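Local atomic coordinates of chitinase (Paenibacillus sp. FPU-7, PDB entry 5GZT), a protein that probably hydrolyses chitin and chitodextrins as an endo-acting chitinase, cutting internal beta-1,4 linkages between N-acetylglucosamine units. Residues Met482-His487 with Met621-Ser626. Residues are numbered along the deposited sequence; the frame is centred on the assembly and turned at random.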
loop_
_atom_site.group_PDB
_atom_site.type_symbol
_atom_site.label_atom_id
_atom_site.label_comp_id
_atom_site.label_asym_id
_atom_site.label_seq_id
_atom_site.Cartn_x
_atom_site.Cartn_y
_atom_site.Cartn_z
ATOM N N MET B 482 9.696 2.787 8.902
ATOM C CA MET B 482 9.037 3.729 9.775
ATOM C C MET B 482 9.728 5.075 9.708
ATOM O O MET B 482 10.306 5.549 10.664
ATOM C CB MET B 482 8.941 3.170 11.195
ATOM C CG MET B 482 7.894 2.058 11.239
ATOM S SD MET B 482 7.441 1.469 12.905
ATOM C CE MET B 482 8.998 0.815 13.370
ATOM N N THR B 483 9.622 5.673 8.520
ATOM C CA THR B 483 10.228 6.942 8.236
ATOM C C THR B 483 9.300 8.109 8.731
ATOM O O THR B 483 8.970 9.019 7.947
ATOM C CB THR B 483 10.569 7.072 6.745
ATOM O OG1 THR B 483 9.451 6.678 5.950
ATOM C CG2 THR B 483 11.869 6.220 6.418
ATOM N N TYR B 484 9.009 8.102 10.035
ATOM C CA TYR B 484 8.216 9.111 10.717
ATOM C C TYR B 484 8.617 9.045 12.165
ATOM O O TYR B 484 9.441 8.181 12.527
ATOM C CB TYR B 484 6.733 8.879 10.486
ATOM C CG TYR B 484 6.211 7.472 10.628
ATOM C CD1 TYR B 484 6.161 6.850 11.865
ATOM C CD2 TYR B 484 5.727 6.775 9.520
ATOM C CE1 TYR B 484 5.632 5.591 12.002
ATOM C CE2 TYR B 484 5.218 5.499 9.642
ATOM C CZ TYR B 484 5.161 4.904 10.875
ATOM O OH TYR B 484 4.630 3.625 11.004
ATOM N N ASP B 485 8.140 9.968 12.972
ATOM C CA ASP B 485 8.686 10.279 14.240
ATOM C C ASP B 485 10.196 10.439 14.241
ATOM O O ASP B 485 10.840 10.136 15.236
ATOM C CB ASP B 485 8.305 9.173 15.257
ATOM C CG ASP B 485 6.803 8.979 15.343
ATOM O OD1 ASP B 485 6.011 9.957 15.274
ATOM O OD2 ASP B 485 6.402 7.814 15.372
ATOM N N LEU B 486 10.763 10.980 13.169
ATOM C CA LEU B 486 12.186 11.077 13.072
ATOM C C LEU B 486 12.732 12.068 14.037
ATOM O O LEU B 486 13.903 11.997 14.386
ATOM C CB LEU B 486 12.591 11.365 11.643
ATOM C CG LEU B 486 12.206 10.188 10.765
ATOM C CD1 LEU B 486 12.658 10.466 9.331
ATOM C CD2 LEU B 486 12.879 8.856 11.140
ATOM N N HIS B 487 11.934 13.075 14.346
ATOM C CA HIS B 487 12.255 14.164 15.282
ATOM C C HIS B 487 10.982 14.455 16.001
ATOM O O HIS B 487 9.889 14.115 15.481
ATOM C CB HIS B 487 12.737 15.418 14.539
ATOM C CG HIS B 487 14.071 15.192 13.870
ATOM N ND1 HIS B 487 15.228 15.009 14.613
ATOM C CD2 HIS B 487 14.399 14.943 12.590
ATOM C CE1 HIS B 487 16.227 14.710 13.793
ATOM N NE2 HIS B 487 15.742 14.664 12.568
ATOM N N MET B 621 3.940 3.223 2.435
ATOM C CA MET B 621 3.218 2.735 3.644
ATOM C C MET B 621 2.807 3.970 4.486
ATOM O O MET B 621 3.563 4.932 4.521
ATOM C CB MET B 621 4.131 1.865 4.519
ATOM C CG MET B 621 3.534 1.497 5.866
ATOM S SD MET B 621 3.818 2.648 7.195
ATOM C CE MET B 621 5.520 2.289 7.679
ATOM N N TYR B 622 1.663 3.929 5.163
ATOM C CA TYR B 622 1.300 5.019 6.070
ATOM C C TYR B 622 0.524 4.614 7.312
ATOM O O TYR B 622 -0.255 3.670 7.264
ATOM C CB TYR B 622 0.542 6.080 5.284
ATOM C CG TYR B 622 -0.684 5.638 4.477
ATOM C CD1 TYR B 622 -1.904 5.308 5.082
ATOM C CD2 TYR B 622 -0.636 5.600 3.128
ATOM C CE1 TYR B 622 -3.048 4.916 4.294
ATOM C CE2 TYR B 622 -1.741 5.305 2.355
ATOM C CZ TYR B 622 -2.960 4.942 2.945
ATOM O OH TYR B 622 -4.019 4.644 2.052
ATOM N N TRP B 623 0.817 5.325 8.409
ATOM C CA TRP B 623 0.180 5.203 9.685
ATOM C C TRP B 623 -0.577 6.496 9.938
ATOM O O TRP B 623 0.074 7.551 9.963
ATOM C CB TRP B 623 1.235 5.127 10.785
ATOM C CG TRP B 623 0.598 5.055 12.127
ATOM C CD1 TRP B 623 0.289 6.092 12.963
ATOM C CD2 TRP B 623 0.172 3.879 12.776
ATOM N NE1 TRP B 623 -0.312 5.625 14.084
ATOM C CE2 TRP B 623 -0.419 4.271 14.003
ATOM C CE3 TRP B 623 0.220 2.539 12.458
ATOM C CZ2 TRP B 623 -0.977 3.357 14.888
ATOM C CZ3 TRP B 623 -0.354 1.606 13.367
ATOM C CH2 TRP B 623 -0.894 2.015 14.564
ATOM N N GLU B 624 -1.902 6.492 10.101
ATOM C CA GLU B 624 -2.787 5.384 9.809
ATOM C C GLU B 624 -4.062 5.961 9.167
ATOM O O GLU B 624 -4.364 7.160 9.298
ATOM C CB GLU B 624 -3.075 4.487 11.046
ATOM C CG GLU B 624 -3.393 5.159 12.398
ATOM C CD GLU B 624 -4.858 5.511 12.571
ATOM O OE1 GLU B 624 -5.196 5.856 13.677
ATOM O OE2 GLU B 624 -5.651 5.502 11.604
ATOM N N TYR B 625 -4.740 5.107 8.417
ATOM C CA TYR B 625 -5.789 5.529 7.452
ATOM C C TYR B 625 -6.849 6.419 8.070
ATOM O O TYR B 625 -7.299 7.348 7.399
ATOM C CB TYR B 625 -6.409 4.323 6.774
ATOM C CG TYR B 625 -7.436 4.616 5.692
ATOM C CD1 TYR B 625 -7.069 4.773 4.385
ATOM C CD2 TYR B 625 -8.812 4.727 6.004
ATOM C CE1 TYR B 625 -7.984 5.123 3.406
ATOM C CE2 TYR B 625 -9.746 4.969 5.003
ATOM C CZ TYR B 625 -9.332 5.182 3.725
ATOM O OH TYR B 625 -10.225 5.470 2.700
ATOM N N SER B 626 -7.212 6.162 9.327
ATOM C CA SER B 626 -8.343 6.903 9.944
ATOM C C SER B 626 -8.056 8.361 10.301
ATOM O O SER B 626 -8.967 9.119 10.691
ATOM C CB SER B 626 -8.846 6.163 11.196
ATOM O OG SER B 626 -8.016 6.310 12.368
#
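Ser626 grips Glu624 OE2 twice, through its OG at 2.6 Å and its backbone N at 2.8 Å, just beyond the strand whose Met621 and Trp623 meet Tyr484. Both segments lie at the C-terminal strand ends of the family 18 TIM barrel: Met482-Asp485 matches the family's MxYD motif, and strand 619-623 is separated from strand 478-481 by strand 527-532. Tyrosine is long enough to span that gap. Its CG lies between the backbone N and the carbonyl carbon (chi1 45°), which sends the ring across to the far strand. There the phenolic OH is 3.7 Å from Met621 CE and equally far from Trp623 CB, with no hydrogen bond between the segments. Methionine suits its place because its flexible chain, bent at chi2, brings SD to the ring edge, 5.3 Å from the Tyr484 centroid and 88° off its normal, a Met-aromatic contact. The bend at chi3 sets Met621 CE, which also reaches Met482 CG at 4.3 Å. Asp485 OD1 makes a salt bridge to Arg536 and a hydrogen bond to Tyr534. Only CB of Trp623 meets Tyr484; its indole runs on to Tyr282. A cis peptide follows Trp623, and Glu624 CG sits 3.4 Å above the indole plane, offset toward the rim.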